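Long-range contact in fatty acid synthase 1, isoform A (Drosophila melanogaster, PDB 6FN6), which probably builds long-chain saturated fatty acids from acetyl-CoA and malonyl-CoA, this chain carrying the dehydratase, enoylreductase and ketoreductase modifying region: residues C637-F643 / A655-S661. Residues are numbered along the deposited sequence; the frame is centred on the assembly and turned at random.
Sequences CVLGLEF and AMVPAKS
Lys660 reaches back along Cys637 and gives its NZ to the carbonyl O of Cys637, 2.6 Å away, in the carbonyl plane and on a lone pair. The chain runs extended as far as CE and bends only at its last torsion (chi4 -61°), which brings NZ onto that oxygen, while SG of Cys637 lies alongside Lys660 CG at 3.5 Å. With an alanine in place of Lys660, the Cys637 carbonyl would probably lose this charged donor and the cysteine sulfur much of the aliphatic chain beside it. Further along, Gly640 lies against the backbone of Ser661, with backbone angles (phi 100°, psi 107°) that suit glycine, and its O accepts the N-H of Ser661. The Ser661 side chain points at the same segment, and its OG donates to Glu642 O at 2.6 Å, from above the carbonyl plane. These loops lead into and out of the antiparallel hairpin of strands 642-646 and 652-656, part of a mixed sheet in what is probably the substrate-binding part of the enoylreductase, the GroES-like fold of medium-chain dehydrogenases/reductases. Phe643 and Ala655 form a hydrogen-bonded pair, with Ala655 N meeting Phe643 O at 2.9 Å. On their face of the hairpin, Ala655 CB sits over the Phe643 ring in a CH-pi contact, 4.0 Å from the centroid, and Ala668 of strand 665-669 packs against both residues. Glu642 and Met656 share the opposite face, beside helix 689-702; there the buried Glu642 carboxylate accepts hydrogen bonds from Cys690 N and Asn612 ND2.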
loop_
_atom_site.group_PDB
_atom_site.type_symbol
_atom_site.label_atom_id
_atom_site.label_comp_id
_atom_site.label_asym_id
_atom_site.label_seq_id
_atom_site.Cartn_x
_atom_site.Cartn_y
_atom_site.Cartn_z
ATOM N N CYS A 637 14.750 32.265 10.752
ATOM C CA CYS A 637 14.816 31.616 12.058
ATOM C C CYS A 637 13.761 30.518 12.161
ATOM O O CYS A 637 12.588 30.804 12.388
ATOM C CB CYS A 637 14.621 32.653 13.169
ATOM S SG CYS A 637 14.312 31.979 14.820
ATOM N N VAL A 638 14.173 29.267 11.966
ATOM C CA VAL A 638 13.229 28.150 11.946
ATOM C C VAL A 638 13.617 27.010 12.891
ATOM O O VAL A 638 12.788 26.163 13.214
ATOM C CB VAL A 638 13.068 27.609 10.512
ATOM C CG1 VAL A 638 12.459 28.668 9.617
ATOM C CG2 VAL A 638 14.413 27.163 9.953
ATOM N N LEU A 639 14.869 26.981 13.330
ATOM C CA LEU A 639 15.344 25.897 14.182
ATOM C C LEU A 639 14.781 26.038 15.595
ATOM O O LEU A 639 14.497 27.147 16.047
ATOM C CB LEU A 639 16.874 25.882 14.216
ATOM C CG LEU A 639 17.569 25.700 12.861
ATOM C CD1 LEU A 639 19.074 25.905 12.991
ATOM C CD2 LEU A 639 17.262 24.344 12.245
ATOM N N GLY A 640 14.613 24.914 16.290
ATOM C CA GLY A 640 14.131 24.941 17.660
ATOM C C GLY A 640 12.656 24.621 17.783
ATOM O O GLY A 640 11.809 25.446 17.441
ATOM N N LEU A 641 12.346 23.426 18.281
ATOM C CA LEU A 641 10.965 22.973 18.371
ATOM C C LEU A 641 10.421 23.079 19.795
ATOM O O LEU A 641 9.208 23.135 20.005
ATOM C CB LEU A 641 10.864 21.529 17.885
ATOM C CG LEU A 641 10.851 21.323 16.368
ATOM C CD1 LEU A 641 10.995 19.846 16.057
ATOM C CD2 LEU A 641 9.596 21.888 15.725
ATOM N N GLU A 642 11.323 23.095 20.769
ATOM C CA GLU A 642 10.937 23.153 22.175
ATOM C C GLU A 642 12.038 23.793 23.007
ATOM O O GLU A 642 13.159 23.971 22.531
ATOM C CB GLU A 642 10.631 21.750 22.701
ATOM C CG GLU A 642 11.827 20.809 22.655
ATOM C CD GLU A 642 11.475 19.379 23.018
ATOM O OE1 GLU A 642 10.619 19.176 23.904
ATOM O OE2 GLU A 642 12.060 18.455 22.417
ATOM N N PHE A 643 11.721 24.128 24.254
ATOM C CA PHE A 643 12.704 24.724 25.149
ATOM C C PHE A 643 12.244 24.711 26.602
ATOM O O PHE A 643 11.051 24.624 26.894
ATOM C CB PHE A 643 13.000 26.169 24.733
ATOM C CG PHE A 643 11.860 27.118 24.984
ATOM C CD1 PHE A 643 11.721 27.747 26.210
ATOM C CD2 PHE A 643 10.927 27.384 23.996
ATOM C CE1 PHE A 643 10.676 28.618 26.446
ATOM C CE2 PHE A 643 9.880 28.256 24.227
ATOM C CZ PHE A 643 9.756 28.872 25.455
ATOM N N ALA A 655 8.197 24.553 27.234
ATOM C CA ALA A 655 7.229 24.817 26.175
ATOM C C ALA A 655 7.494 24.024 24.903
ATOM O O ALA A 655 8.551 23.415 24.733
ATOM C CB ALA A 655 7.219 26.300 25.856
ATOM N N MET A 656 6.513 24.062 24.007
ATOM C CA MET A 656 6.608 23.429 22.701
ATOM C C MET A 656 6.136 24.423 21.646
ATOM O O MET A 656 5.094 25.058 21.806
ATOM C CB MET A 656 5.772 22.149 22.654
ATOM C CG MET A 656 5.830 21.416 21.323
ATOM S SD MET A 656 4.917 19.866 21.330
ATOM C CE MET A 656 3.263 20.434 21.728
ATOM N N VAL A 657 6.917 24.565 20.580
ATOM C CA VAL A 657 6.625 25.541 19.537
ATOM C C VAL A 657 6.893 24.950 18.157
ATOM O O VAL A 657 7.618 23.963 18.034
ATOM C CB VAL A 657 7.445 26.822 19.742
ATOM C CG1 VAL A 657 6.890 27.629 20.907
ATOM C CG2 VAL A 657 8.909 26.474 19.985
ATOM N N PRO A 658 6.312 25.555 17.108
ATOM C CA PRO A 658 6.565 25.078 15.745
ATOM C C PRO A 658 7.990 25.346 15.283
ATOM O O PRO A 658 8.542 24.578 14.492
ATOM C CB PRO A 658 5.558 25.866 14.901
ATOM C CG PRO A 658 5.246 27.072 15.695
ATOM C CD PRO A 658 5.341 26.662 17.133
ATOM N N ALA A 659 8.566 26.445 15.753
ATOM C CA ALA A 659 9.932 26.796 15.406
ATOM C C ALA A 659 10.449 27.893 16.324
ATOM O O ALA A 659 9.714 28.392 17.177
ATOM C CB ALA A 659 10.007 27.239 13.956
ATOM N N LYS A 660 11.722 28.239 16.147
ATOM C CA LYS A 660 12.313 29.455 16.708
ATOM C C LYS A 660 12.669 29.354 18.191
ATOM O O LYS A 660 12.838 30.379 18.855
ATOM C CB LYS A 660 11.370 30.645 16.493
ATOM C CG LYS A 660 10.979 30.867 15.039
ATOM C CD LYS A 660 9.931 31.956 14.889
ATOM C CE LYS A 660 9.667 32.273 13.421
ATOM N NZ LYS A 660 10.883 32.765 12.708
ATOM N N SER A 661 12.792 28.139 18.717
ATOM C CA SER A 661 13.127 27.966 20.128
ATOM C C SER A 661 14.638 27.965 20.333
ATOM O O SER A 661 15.121 28.150 21.451
ATOM C CB SER A 661 12.535 26.667 20.678
ATOM O OG SER A 661 13.404 25.570 20.446
#